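NADP-dependent 2-hydroxyacid dehydrogenase (Rhizobium etli, PDB 4XCV) binds NADPH and probably catalyses the NADP-dependent interconversion of 2-hydroxyacids and 2-oxoacids, as in the D-isomer specific 2-hydroxyacid dehydrogenase family. Local coordinates at residues A[209-214]-A[228-233]; A[165-170]-A[191-196]; A[149-154]-A[198-203]. All coordinates share one frame; numbering follows the deposited sequence. Where two conformers were deposited one is given.

Interaction 1: A[209-214]-A[228-233]; sequences GFYDSE and PVFINA. With NDP (NADPH dihydro-nicotinamide-adenine-dinucleotide phosphate), chain B.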
loop_
_atom_site.group_PDB
_atom_site.type_symbol
_atom_site.label_atom_id
_atom_site.label_comp_id
_atom_site.label_asym_id
_atom_site.label_seq_id
_atom_site.Cartn_x
_atom_site.Cartn_y
_atom_site.Cartn_z
ATOM N N GLY A 209 1.783 -27.734 -5.916
ATOM C CA GLY A 209 0.329 -27.932 -5.977
ATOM C C GLY A 209 -0.374 -27.789 -4.644
ATOM O O GLY A 209 -1.430 -28.397 -4.413
ATOM N N PHE A 210 0.201 -26.974 -3.793
ATOM C CA PHE A 210 -0.243 -26.797 -2.418
ATOM C C PHE A 210 -1.499 -25.934 -2.315
ATOM O O PHE A 210 -2.406 -26.223 -1.496
ATOM C CB PHE A 210 0.952 -26.215 -1.664
ATOM C CG PHE A 210 0.689 -25.908 -0.235
ATOM C CD1 PHE A 210 0.622 -26.897 0.690
ATOM C CD2 PHE A 210 0.517 -24.605 0.149
ATOM C CE1 PHE A 210 0.367 -26.573 2.038
ATOM C CE2 PHE A 210 0.276 -24.281 1.435
ATOM C CZ PHE A 210 0.174 -25.273 2.392
ATOM N N TYR A 211 -1.553 -24.862 -3.099
ATOM C CA TYR A 211 -2.678 -23.955 -3.069
ATOM C C TYR A 211 -3.727 -24.459 -4.070
ATOM O O TYR A 211 -3.680 -24.156 -5.267
ATOM C CB TYR A 211 -2.238 -22.533 -3.379
ATOM C CG TYR A 211 -1.134 -21.953 -2.539
ATOM C CD1 TYR A 211 -1.278 -21.710 -1.167
ATOM C CD2 TYR A 211 0.055 -21.607 -3.121
ATOM C CE1 TYR A 211 -0.261 -21.124 -0.450
ATOM C CE2 TYR A 211 1.093 -21.015 -2.392
ATOM C CZ TYR A 211 0.907 -20.775 -1.057
ATOM O OH TYR A 211 1.918 -20.179 -0.328
ATOM N N ASP A 212 -4.677 -25.244 -3.536
ATOM C CA ASP A 212 -5.668 -25.927 -4.335
ATOM C C ASP A 212 -7.063 -25.701 -3.793
ATOM O O ASP A 212 -7.280 -25.000 -2.825
ATOM C CB ASP A 212 -5.328 -27.417 -4.485
ATOM C CG ASP A 212 -5.353 -28.183 -3.183
ATOM O OD1 ASP A 212 -5.757 -27.629 -2.146
ATOM O OD2 ASP A 212 -4.919 -29.390 -3.210
ATOM N N SER A 213 -8.040 -26.286 -4.482
ATOM C CA SER A 213 -9.437 -26.150 -4.075
ATOM C C SER A 213 -9.676 -26.447 -2.606
ATOM O O SER A 213 -10.360 -25.715 -1.939
ATOM C CB SER A 213 -10.361 -27.054 -4.924
ATOM O OG SER A 213 -10.372 -26.672 -6.291
ATOM N N GLU A 214 -9.124 -27.546 -2.121
ATOM C CA GLU A 214 -9.325 -27.934 -0.735
ATOM C C GLU A 214 -8.789 -26.854 0.238
ATOM O O GLU A 214 -9.434 -26.539 1.255
ATOM C CB GLU A 214 -8.576 -29.236 -0.466
ATOM C CG GLU A 214 -8.762 -29.786 0.941
ATOM C CD GLU A 214 -7.908 -31.031 1.234
ATOM O OE1 GLU A 214 -7.513 -31.739 0.274
ATOM O OE2 GLU A 214 -7.656 -31.324 2.437
ATOM N N PRO A 228 -12.720 -14.648 1.263
ATOM C CA PRO A 228 -11.286 -14.524 1.427
ATOM C C PRO A 228 -10.515 -14.379 0.131
ATOM O O PRO A 228 -11.021 -14.628 -0.959
ATOM C CB PRO A 228 -10.918 -15.825 2.148
ATOM C CG PRO A 228 -11.923 -16.801 1.653
ATOM C CD PRO A 228 -13.186 -16.021 1.460
ATOM N N VAL A 229 -9.283 -13.897 0.253
ATOM C CA VAL A 229 -8.426 -13.572 -0.891
ATOM C C VAL A 229 -7.146 -14.376 -0.874
ATOM O O VAL A 229 -6.584 -14.611 0.189
ATOM C CB VAL A 229 -8.100 -12.063 -0.834
ATOM C CG1 VAL A 229 -7.102 -11.637 -1.878
ATOM C CG2 VAL A 229 -9.379 -11.273 -1.007
ATOM N N PHE A 230 -6.701 -14.782 -2.066
ATOM C CA PHE A 230 -5.465 -15.523 -2.244
ATOM C C PHE A 230 -4.414 -14.680 -2.942
ATOM O O PHE A 230 -4.641 -14.220 -4.057
ATOM C CB PHE A 230 -5.722 -16.797 -3.060
ATOM C CG PHE A 230 -4.476 -17.579 -3.384
ATOM C CD1 PHE A 230 -3.636 -18.020 -2.363
ATOM C CD2 PHE A 230 -4.133 -17.799 -4.672
ATOM C CE1 PHE A 230 -2.473 -18.719 -2.694
ATOM C CE2 PHE A 230 -2.983 -18.486 -4.989
ATOM C CZ PHE A 230 -2.184 -18.952 -4.009
ATOM N N ILE A 231 -3.245 -14.526 -2.303
ATOM C CA ILE A 231 -2.138 -13.787 -2.851
ATOM C C ILE A 231 -0.933 -14.721 -2.923
ATOM O O ILE A 231 -0.638 -15.391 -1.923
ATOM C CB ILE A 231 -1.836 -12.541 -2.015
ATOM C CG1 ILE A 231 -3.077 -11.623 -1.997
ATOM C CG2 ILE A 231 -0.582 -11.832 -2.510
ATOM C CD1 ILE A 231 -2.869 -10.328 -1.225
ATOM N N ASN A 232 -0.243 -14.808 -4.065
ATOM C CA ASN A 232 0.989 -15.618 -4.174
ATOM C C ASN A 232 2.048 -14.865 -4.926
ATOM O O ASN A 232 1.828 -14.406 -6.043
ATOM C CB ASN A 232 0.702 -16.938 -4.898
ATOM C CG ASN A 232 1.875 -17.900 -4.831
ATOM O OD1 ASN A 232 2.770 -17.760 -3.991
ATOM N ND2 ASN A 232 1.852 -18.903 -5.696
ATOM N N ALA A 233 3.205 -14.728 -4.274
ATOM C CA ALA A 233 4.427 -14.238 -4.944
ATOM C C ALA A 233 5.609 -15.121 -4.651
ATOM O O ALA A 233 6.743 -14.682 -4.773
ATOM C CB ALA A 233 4.721 -12.787 -4.543
HETATM P PA NDP B . 13.334 -18.394 3.077
HETATM O O1A NDP B . 14.038 -17.324 3.853
HETATM O O2A NDP B . 14.038 -19.693 2.745
HETATM O O5B NDP B . 11.979 -18.713 3.864
HETATM C C5B NDP B . 11.164 -19.808 3.433
HETATM C C4B NDP B . 10.012 -19.913 4.404
HETATM O O4B NDP B . 9.122 -20.913 3.915
HETATM C C3B NDP B . 10.463 -20.322 5.786
HETATM O O3B NDP B . 9.672 -19.651 6.788
HETATM C C2B NDP B . 10.163 -21.797 5.759
HETATM O O2B NDP B . 9.902 -22.399 7.057
HETATM C C1B NDP B . 8.873 -21.824 4.942
HETATM N N9A NDP B . 8.568 -23.144 4.385
HETATM C C8A NDP B . 9.350 -23.823 3.522
HETATM N N7A NDP B . 8.801 -25.057 3.303
HETATM C C5A NDP B . 7.686 -25.129 4.091
HETATM C C6A NDP B . 6.760 -26.136 4.359
HETATM N N6A NDP B . 6.808 -27.311 3.729
HETATM N N1A NDP B . 5.781 -25.873 5.232
HETATM C C2A NDP B . 5.705 -24.675 5.850
HETATM N N3A NDP B . 6.565 -23.661 5.655
HETATM C C4A NDP B . 7.538 -23.935 4.759
HETATM O O3 NDP B . 12.800 -17.803 1.680
HETATM P PN NDP B . 12.482 -16.281 1.270
HETATM O O1N NDP B . 11.545 -15.737 2.296
HETATM O O2N NDP B . 13.707 -15.529 1.049
HETATM O O5D NDP B . 11.795 -16.492 -0.134
HETATM C C5D NDP B . 10.637 -17.328 -0.265
HETATM C C4D NDP B . 10.486 -17.653 -1.757
HETATM O O4D NDP B . 10.071 -16.496 -2.470
HETATM C C3D NDP B . 11.747 -18.068 -2.463
HETATM O O3D NDP B . 12.021 -19.467 -2.272
HETATM C C2D NDP B . 11.482 -17.719 -3.918
HETATM O O2D NDP B . 10.977 -18.888 -4.608
HETATM C C1D NDP B . 10.368 -16.715 -3.856
HETATM N N1N NDP B . 10.661 -15.397 -4.427
HETATM C C2N NDP B . 9.823 -14.841 -5.358
HETATM C C3N NDP B . 10.123 -13.674 -5.974
HETATM C C7N NDP B . 9.242 -13.045 -6.923
HETATM O O7N NDP B . 9.755 -12.197 -7.690
HETATM N N7N NDP B . 7.947 -13.295 -6.999
HETATM C C4N NDP B . 11.342 -12.929 -5.591
HETATM C C5N NDP B . 12.129 -13.598 -4.571
HETATM C C6N NDP B . 11.843 -14.765 -4.037
HETATM P P2B NDP B . 11.043 -22.344 8.208
HETATM O O1X NDP B . 10.549 -23.263 9.278
HETATM O O2X NDP B . 12.323 -22.818 7.541
HETATM O O3X NDP B . 11.182 -20.933 8.608
HETATM O O HOH W 1 3.943 -19.220 -1.935
#
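Tyr211 lies against Phe230 and Asn232 inside a beta-alpha-beta unit of the Rossmann-type dinucleotide-binding domain, in which strand 196-199, helix 213-216 and strand 229-232 follow one another. The contact illustrates how a loop residue just before a helix can be held to the next strand by its side chain, through ring packing and one shared water, with no direct hydrogen bond between the segments.

The apolar part is an oblique aromatic pair. The CE1-CZ end of Phe230 comes over one face of the tyrosine ring, with CZ 3.5 Å from Tyr211 CG, and the two planes are inclined at 53°. Phe230 gets there by placing CG anti to its backbone N (chi1 176°), and Leu197 and Leu258 of the neighbouring strands touch its side chain. On the opposite face of Tyr211 sits Phe210 CD2, leaving the phenol clasped between two rings. The amide of Asn232 meets the same ring obliquely, ND2 lying 4.0 Å from Tyr211 CE2.

Polar links run through water and neighbouring loops. Asn232 ND2 is engaged by Gln239 OE1 and the carbonyl oxygen of Arg235, which together fix the turn of the amide. Replacing Tyr211 with an alanine would probably leave a gap over Phe230 and deprive the water between the segments of its phenolic partner. Nearer the cofactor, the carboxamide nitrogen N7N of NADPH donates to Ala233 O at 2.9 Å. The bridging water, in the plane of the phenol ring, lies 2.8 Å from Tyr211 OH and donates to Asn232 OD1.

Interaction 2: A[165-170]-A[191-196]; sequences NVIGWS and LAKTDI. With NDP (NADPH dihydro-nicotinamide-adenine-dinucleotide phosphate), chain B.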
loop_
_atom_site.group_PDB
_atom_site.type_symbol
_atom_site.label_atom_id
_atom_site.label_comp_id
_atom_site.label_asym_id
_atom_site.label_seq_id
_atom_site.Cartn_x
_atom_site.Cartn_y
_atom_site.Cartn_z
ATOM N N ASN A 165 -4.397 -7.096 11.214
ATOM C CA ASN A 165 -4.076 -8.213 12.121
ATOM C C ASN A 165 -3.284 -9.187 11.252
ATOM O O ASN A 165 -3.651 -9.414 10.114
ATOM C CB ASN A 165 -5.360 -8.848 12.674
ATOM C CG ASN A 165 -5.064 -9.874 13.717
ATOM O OD1 ASN A 165 -4.350 -9.595 14.675
ATOM N ND2 ASN A 165 -5.557 -11.064 13.531
ATOM N N VAL A 166 -2.179 -9.712 11.766
ATOM C CA VAL A 166 -1.344 -10.608 11.001
ATOM C C VAL A 166 -1.053 -11.851 11.805
ATOM O O VAL A 166 -0.747 -11.772 12.974
ATOM C CB VAL A 166 -0.016 -9.920 10.595
ATOM C CG1 VAL A 166 0.829 -10.849 9.730
ATOM C CG2 VAL A 166 -0.277 -8.586 9.884
ATOM N N ILE A 167 -1.127 -12.994 11.133
ATOM C CA ILE A 167 -0.719 -14.278 11.708
ATOM C C ILE A 167 0.240 -14.931 10.712
ATOM O O ILE A 167 0.261 -14.557 9.536
ATOM C CB ILE A 167 -1.910 -15.181 12.050
ATOM C CG1 ILE A 167 -2.731 -15.546 10.819
ATOM C CG2 ILE A 167 -2.769 -14.485 13.078
ATOM C CD1 ILE A 167 -3.909 -16.485 11.063
ATOM N N GLY A 168 1.053 -15.891 11.173
ATOM C CA GLY A 168 2.013 -16.540 10.287
ATOM C C GLY A 168 2.074 -18.027 10.444
ATOM O O GLY A 168 1.704 -18.603 11.472
ATOM N N TRP A 169 2.566 -18.654 9.381
ATOM C CA TRP A 169 2.681 -20.092 9.316
ATOM C C TRP A 169 4.027 -20.418 8.650
ATOM O O TRP A 169 4.404 -19.822 7.651
ATOM C CB TRP A 169 1.514 -20.649 8.502
ATOM C CG TRP A 169 1.512 -22.146 8.299
ATOM C CD1 TRP A 169 1.010 -23.080 9.172
ATOM C CD2 TRP A 169 1.962 -22.888 7.162
ATOM N NE1 TRP A 169 1.090 -24.338 8.626
ATOM C CE2 TRP A 169 1.671 -24.247 7.391
ATOM C CE3 TRP A 169 2.535 -22.552 5.940
ATOM C CZ2 TRP A 169 1.935 -25.250 6.454
ATOM C CZ3 TRP A 169 2.770 -23.539 5.027
ATOM C CH2 TRP A 169 2.482 -24.864 5.273
ATOM N N SER A 170 4.726 -21.375 9.233
ATOM C CA SER A 170 6.016 -21.838 8.681
ATOM C C SER A 170 6.268 -23.232 9.140
ATOM O O SER A 170 5.526 -23.778 9.940
ATOM C CB SER A 170 7.140 -20.895 9.068
ATOM O OG SER A 170 7.238 -20.686 10.453
ATOM N N LEU A 191 -5.502 -21.546 8.456
ATOM C CA LEU A 191 -6.345 -21.128 7.318
ATOM C C LEU A 191 -7.716 -20.609 7.745
ATOM O O LEU A 191 -8.226 -19.610 7.231
ATOM C CB LEU A 191 -6.552 -22.291 6.340
ATOM C CG LEU A 191 -5.304 -22.734 5.571
ATOM C CD1 LEU A 191 -5.591 -24.039 4.832
ATOM C CD2 LEU A 191 -4.849 -21.683 4.613
ATOM N N ALA A 192 -8.283 -21.256 8.756
ATOM C CA ALA A 192 -9.600 -20.862 9.248
ATOM C C ALA A 192 -9.664 -19.478 9.861
ATOM O O ALA A 192 -10.759 -18.896 9.947
ATOM C CB ALA A 192 -10.079 -21.889 10.261
ATOM N N LYS A 193 -8.514 -18.953 10.268
ATOM C CA LYS A 193 -8.379 -17.603 10.808
ATOM C C LYS A 193 -8.002 -16.553 9.779
ATOM O O LYS A 193 -7.931 -15.385 10.125
ATOM C CB LYS A 193 -7.255 -17.589 11.889
ATOM C CG LYS A 193 -7.522 -18.389 13.134
ATOM C CD LYS A 193 -6.293 -18.552 14.037
ATOM C CE LYS A 193 -5.723 -17.233 14.551
ATOM N NZ LYS A 193 -6.484 -16.676 15.702
ATOM N N THR A 194 -7.713 -16.972 8.561
ATOM C CA THR A 194 -7.119 -16.102 7.538
ATOM C C THR A 194 -8.172 -15.548 6.559
ATOM O O THR A 194 -8.901 -16.314 5.949
ATOM C CB THR A 194 -6.034 -16.860 6.768
ATOM O OG1 THR A 194 -4.995 -17.217 7.673
ATOM C CG2 THR A 194 -5.446 -16.026 5.683
ATOM N N ASP A 195 -8.186 -14.226 6.438
ATOM C CA ASP A 195 -8.999 -13.511 5.429
ATOM C C ASP A 195 -8.223 -13.285 4.115
ATOM O O ASP A 195 -8.798 -13.377 3.043
ATOM C CB ASP A 195 -9.451 -12.175 5.978
ATOM C CG ASP A 195 -10.307 -12.307 7.208
ATOM O OD1 ASP A 195 -11.328 -13.055 7.175
ATOM O OD2 ASP A 195 -9.984 -11.627 8.220
ATOM N N ILE A 196 -6.963 -12.884 4.231
ATOM C CA ILE A 196 -6.089 -12.713 3.060
ATOM C C ILE A 196 -4.868 -13.597 3.259
ATOM O O ILE A 196 -4.108 -13.404 4.194
ATOM C CB ILE A 196 -5.654 -11.223 2.883
ATOM C CG1 ILE A 196 -6.843 -10.253 2.825
ATOM C CG2 ILE A 196 -4.720 -11.125 1.683
ATOM C CD1 ILE A 196 -6.388 -8.808 2.698
HETATM P PA NDP B . 13.334 -18.394 3.077
HETATM O O1A NDP B . 14.038 -17.324 3.853
HETATM O O2A NDP B . 14.038 -19.693 2.745
HETATM O O5B NDP B . 11.979 -18.713 3.864
HETATM C C5B NDP B . 11.164 -19.808 3.433
HETATM C C4B NDP B . 10.012 -19.913 4.404
HETATM O O4B NDP B . 9.122 -20.913 3.915
HETATM C C3B NDP B . 10.463 -20.322 5.786
HETATM O O3B NDP B . 9.672 -19.651 6.788
HETATM C C2B NDP B . 10.163 -21.797 5.759
HETATM O O2B NDP B . 9.902 -22.399 7.057
HETATM C C1B NDP B . 8.873 -21.824 4.942
HETATM N N9A NDP B . 8.568 -23.144 4.385
HETATM C C8A NDP B . 9.350 -23.823 3.522
HETATM N N7A NDP B . 8.801 -25.057 3.303
HETATM C C5A NDP B . 7.686 -25.129 4.091
HETATM C C6A NDP B . 6.760 -26.136 4.359
HETATM N N6A NDP B . 6.808 -27.311 3.729
HETATM N N1A NDP B . 5.781 -25.873 5.232
HETATM C C2A NDP B . 5.705 -24.675 5.850
HETATM N N3A NDP B . 6.565 -23.661 5.655
HETATM C C4A NDP B . 7.538 -23.935 4.759
HETATM O O3 NDP B . 12.800 -17.803 1.680
HETATM P PN NDP B . 12.482 -16.281 1.270
HETATM O O1N NDP B . 11.545 -15.737 2.296
HETATM O O2N NDP B . 13.707 -15.529 1.049
HETATM O O5D NDP B . 11.795 -16.492 -0.134
HETATM C C5D NDP B . 10.637 -17.328 -0.265
HETATM C C4D NDP B . 10.486 -17.653 -1.757
HETATM O O4D NDP B . 10.071 -16.496 -2.470
HETATM C C3D NDP B . 11.747 -18.068 -2.463
HETATM O O3D NDP B . 12.021 -19.467 -2.272
HETATM C C2D NDP B . 11.482 -17.719 -3.918
HETATM O O2D NDP B . 10.977 -18.888 -4.608
HETATM C C1D NDP B . 10.368 -16.715 -3.856
HETATM N N1N NDP B . 10.661 -15.397 -4.427
HETATM C C2N NDP B . 9.823 -14.841 -5.358
HETATM C C3N NDP B . 10.123 -13.674 -5.974
HETATM C C7N NDP B . 9.242 -13.045 -6.923
HETATM O O7N NDP B . 9.755 -12.197 -7.690
HETATM N N7N NDP B . 7.947 -13.295 -6.999
HETATM C C4N NDP B . 11.342 -12.929 -5.591
HETATM C C5N NDP B . 12.129 -13.598 -4.571
HETATM C C6N NDP B . 11.843 -14.765 -4.037
HETATM P P2B NDP B . 11.043 -22.344 8.208
HETATM O O1X NDP B . 10.549 -23.263 9.278
HETATM O O2X NDP B . 12.323 -22.818 7.541
HETATM O O3X NDP B . 11.182 -20.933 8.608
#
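Ile167 reaches across to Lys193 and Thr194 with a single atom: its CD1 methyl lies 3.6 Å from Lys193 CB and equally far from Thr194 OG1. The isoleucine puts CG1 between its backbone N and carbonyl carbon (chi1 62°) and then runs extended, which carries CD1 out to the far segment. Lys193 packs its aliphatic portion against this methyl, the two side chains crossing at a slant; the bend at chi3 (61°) brings CE to 4.0 Å from Ile167 CD1, and the bend at chi4 turns only the ammonium group. That charged end forms a salt bridge with Glu180 on edge strand 180-182. In the parallel Rossmann-type sheet the contact joins strand 165-169, next to that edge strand, to the chain that leaves helix 187-192 and leads into strand 196-199. Thr194 offers the methyl its hydroxyl oxygen, yet that hydroxyl is hydrogen-bonded to the carbonyl oxygen of Phe190. Two residues beyond Ile167, Trp169 lays a ring face against the NADPH adenine, with CZ3 3.3 Å from C2A.

Interaction 3: A[149-154]-A[198-203]; sequences GILGQD and VGLLPL. With NDP (NADPH dihydro-nicotinamide-adenine-dinucleotide phosphate), chain B.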
loop_
_atom_site.group_PDB
_atom_site.type_symbol
_atom_site.label_atom_id
_atom_site.label_comp_id
_atom_site.label_asym_id
_atom_site.label_seq_id
_atom_site.Cartn_x
_atom_site.Cartn_y
_atom_site.Cartn_z
ATOM N N GLY A 149 10.292 -16.425 6.233
ATOM C CA GLY A 149 11.740 -16.328 6.006
ATOM C C GLY A 149 12.113 -14.875 5.786
ATOM O O GLY A 149 11.516 -13.958 6.389
ATOM N N ILE A 150 13.096 -14.636 4.947
ATOM C CA ILE A 150 13.550 -13.281 4.694
ATOM C C ILE A 150 12.382 -12.416 4.203
ATOM O O ILE A 150 12.135 -11.321 4.719
ATOM C CB ILE A 150 14.668 -13.296 3.663
ATOM C CG1 ILE A 150 15.902 -14.064 4.186
ATOM C CG2 ILE A 150 14.988 -11.896 3.216
ATOM C CD1 ILE A 150 16.667 -13.416 5.286
ATOM N N LEU A 151 11.598 -12.936 3.249
ATOM C CA LEU A 151 10.522 -12.150 2.683
ATOM C C LEU A 151 9.325 -12.090 3.625
ATOM O O LEU A 151 8.808 -11.012 3.886
ATOM C CB LEU A 151 10.124 -12.695 1.309
ATOM C CG LEU A 151 11.208 -12.669 0.283
ATOM C CD1 LEU A 151 10.694 -13.233 -1.045
ATOM C CD2 LEU A 151 11.839 -11.289 0.092
ATOM N N GLY A 152 8.905 -13.209 4.192
ATOM C CA GLY A 152 7.716 -13.179 5.009
ATOM C C GLY A 152 7.877 -12.362 6.252
ATOM O O GLY A 152 6.923 -11.704 6.665
ATOM N N GLN A 153 9.032 -12.382 6.887
ATOM C CA GLN A 153 9.155 -11.587 8.102
ATOM C C GLN A 153 9.145 -10.097 7.846
ATOM O O GLN A 153 8.683 -9.330 8.688
ATOM C CB GLN A 153 10.366 -12.010 8.906
ATOM C CG GLN A 153 10.212 -13.395 9.498
ATOM C CD GLN A 153 11.440 -13.808 10.281
ATOM O OE1 GLN A 153 12.028 -14.888 10.060
ATOM N NE2 GLN A 153 11.813 -12.980 11.213
ATOM N N ASP A 154 9.652 -9.652 6.692
ATOM C CA ASP A 154 9.540 -8.254 6.357
ATOM C C ASP A 154 8.119 -7.835 6.034
ATOM O O ASP A 154 7.662 -6.770 6.452
ATOM C CB ASP A 154 10.492 -7.911 5.210
ATOM C CG ASP A 154 10.750 -6.426 5.114
ATOM O OD1 ASP A 154 11.419 -5.896 6.048
ATOM O OD2 ASP A 154 10.361 -5.730 4.176
ATOM N N VAL A 198 -1.289 -14.705 2.167
ATOM C CA VAL A 198 -0.104 -14.256 1.429
ATOM C C VAL A 198 0.916 -15.388 1.346
ATOM O O VAL A 198 1.457 -15.798 2.357
ATOM C CB VAL A 198 0.498 -12.988 2.075
ATOM C CG1 VAL A 198 1.874 -12.621 1.487
ATOM C CG2 VAL A 198 -0.477 -11.835 1.958
ATOM N N GLY A 199 1.163 -15.836 0.126
ATOM C CA GLY A 199 2.110 -16.948 -0.117
ATOM C C GLY A 199 3.503 -16.472 -0.434
ATOM O O GLY A 199 3.718 -15.838 -1.479
ATOM N N LEU A 200 4.442 -16.823 0.443
ATOM C CA LEU A 200 5.860 -16.508 0.287
ATOM C C LEU A 200 6.684 -17.749 0.625
ATOM O O LEU A 200 7.656 -17.708 1.396
ATOM C CB LEU A 200 6.276 -15.312 1.149
ATOM C CG LEU A 200 5.710 -13.967 0.693
ATOM C CD1 LEU A 200 5.907 -12.910 1.733
ATOM C CD2 LEU A 200 6.304 -13.524 -0.641
ATOM N N LEU A 201 6.277 -18.865 0.010
ATOM C CA LEU A 201 6.947 -20.166 0.218
ATOM C C LEU A 201 7.915 -20.482 -0.936
ATOM O O LEU A 201 7.630 -20.122 -2.083
ATOM C CB LEU A 201 5.911 -21.304 0.281
ATOM C CG LEU A 201 4.944 -21.280 1.477
ATOM C CD1 LEU A 201 3.873 -22.373 1.260
ATOM C CD2 LEU A 201 5.667 -21.462 2.773
ATOM N N PRO A 202 9.008 -21.194 -0.658
ATOM C CA PRO A 202 9.796 -21.797 -1.748
ATOM C C PRO A 202 9.061 -22.937 -2.395
ATOM O O PRO A 202 8.072 -23.466 -1.820
ATOM C CB PRO A 202 11.047 -22.329 -1.023
ATOM C CG PRO A 202 10.636 -22.515 0.383
ATOM C CD PRO A 202 9.394 -21.701 0.664
ATOM N N LEU A 203 9.494 -23.341 -3.589
ATOM C CA LEU A 203 8.982 -24.539 -4.263
ATOM C C LEU A 203 9.815 -25.736 -3.853
ATOM O O LEU A 203 11.033 -25.784 -4.092
ATOM C CB LEU A 203 9.066 -24.393 -5.780
ATOM C CG LEU A 203 8.418 -25.572 -6.532
ATOM C CD1 LEU A 203 6.932 -25.640 -6.313
ATOM C CD2 LEU A 203 8.681 -25.476 -8.041
HETATM P PA NDP B . 13.334 -18.394 3.077
HETATM O O1A NDP B . 14.038 -17.324 3.853
HETATM O O2A NDP B . 14.038 -19.693 2.745
HETATM O O5B NDP B . 11.979 -18.713 3.864
HETATM C C5B NDP B . 11.164 -19.808 3.433
HETATM C C4B NDP B . 10.012 -19.913 4.404
HETATM O O4B NDP B . 9.122 -20.913 3.915
HETATM C C3B NDP B . 10.463 -20.322 5.786
HETATM O O3B NDP B . 9.672 -19.651 6.788
HETATM C C2B NDP B . 10.163 -21.797 5.759
HETATM O O2B NDP B . 9.902 -22.399 7.057
HETATM C C1B NDP B . 8.873 -21.824 4.942
HETATM N N9A NDP B . 8.568 -23.144 4.385
HETATM C C8A NDP B . 9.350 -23.823 3.522
HETATM N N7A NDP B . 8.801 -25.057 3.303
HETATM C C5A NDP B . 7.686 -25.129 4.091
HETATM C C6A NDP B . 6.760 -26.136 4.359
HETATM N N6A NDP B . 6.808 -27.311 3.729
HETATM N N1A NDP B . 5.781 -25.873 5.232
HETATM C C2A NDP B . 5.705 -24.675 5.850
HETATM N N3A NDP B . 6.565 -23.661 5.655
HETATM C C4A NDP B . 7.538 -23.935 4.759
HETATM O O3 NDP B . 12.800 -17.803 1.680
HETATM P PN NDP B . 12.482 -16.281 1.270
HETATM O O1N NDP B . 11.545 -15.737 2.296
HETATM O O2N NDP B . 13.707 -15.529 1.049
HETATM O O5D NDP B . 11.795 -16.492 -0.134
HETATM C C5D NDP B . 10.637 -17.328 -0.265
HETATM C C4D NDP B . 10.486 -17.653 -1.757
HETATM O O4D NDP B . 10.071 -16.496 -2.470
HETATM C C3D NDP B . 11.747 -18.068 -2.463
HETATM O O3D NDP B . 12.021 -19.467 -2.272
HETATM C C2D NDP B . 11.482 -17.719 -3.918
HETATM O O2D NDP B . 10.977 -18.888 -4.608
HETATM C C1D NDP B . 10.368 -16.715 -3.856
HETATM N N1N NDP B . 10.661 -15.397 -4.427
HETATM C C2N NDP B . 9.823 -14.841 -5.358
HETATM C C3N NDP B . 10.123 -13.674 -5.974
HETATM C C7N NDP B . 9.242 -13.045 -6.923
HETATM O O7N NDP B . 9.755 -12.197 -7.690
HETATM N N7N NDP B . 7.947 -13.295 -6.999
HETATM C C4N NDP B . 11.342 -12.929 -5.591
HETATM C C5N NDP B . 12.129 -13.598 -4.571
HETATM C C6N NDP B . 11.843 -14.765 -4.037
HETATM P P2B NDP B . 11.043 -22.344 8.208
HETATM O O1X NDP B . 10.549 -23.263 9.278
HETATM O O2X NDP B . 12.323 -22.818 7.541
HETATM O O3X NDP B . 11.182 -20.933 8.608
HETATM O O HOH W 2 9.216 -16.182 3.503
#
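The pyrophosphate-binding turn of the NADPH site brings Leu151 and Gly152, at the start of helix 150-162, against Leu200. The CD1 branch of Leu200 makes the closest apolar contacts: it lies 3.8 Å from Gly152 CA and 4.2 Å from Leu151 CB. Leu200 CG stands anti to the carbonyl carbon, beside the backbone N (chi1 -70°), and the extended branch ends over the first helical turn. The methyl rests against the Gly152 backbone.

Gly149 and Gly152 fit the GxGxxG pattern of Rossmann-type folds, where a strand, a glycine-rich turn and a helix receive the dinucleotide. Backbone amides at the helix N-terminus grip the two phosphates: Ile150 N donates to NADPH O1A at 3.1 Å, and Leu151 N to NADPH O1N at 3.0 Å with an N-H...O angle of 165°. The helix end would probably add a favourable electrostatic field for these anionic oxygens. Gly149 CA lies 3.2 Å from NADPH O5B, a close approach consistent with glycine at this position.

One water ties both segments to the cofactor. It accepts from Gly149 N and Gly152 N and donates to Leu200 O. Its other donor bond runs from the water O to NADPH O1N, 2.7 Å away. Leu151 CD1 extends to 3.6 Å from NADPH C6N of the nicotinamide ring, while Pro202 CB comes within 3.3 Å of the ribose oxygen NADPH O3D.

Overall arrangement
A single parallel sheet carries all three contacts, whose centres lie 13 to 14 Å apart, and NADPH touches each of them: adenine at interaction 2, pyrophosphate at interaction 3, nicotinamide carboxamide at interaction 1. Interactions 1 and 3 share neighbouring strands, with Gly199 N 2.8 Å from Ile231 O and Gly199 O 3.1 Å from Ala233 N, both probable hydrogen bonds. Interaction 2 is joined to interaction 1 by a probable bond from Val229 N to Asp195 O, 2.9 Å. Side chains connect them too: Trp169 CH2 lies 3.7 Å from Phe210 CZ, and Trp169 CZ3 is 4.1 Å from Leu201 CD1. In sequence, interaction 3 spans interaction 2, and interaction 1 follows both.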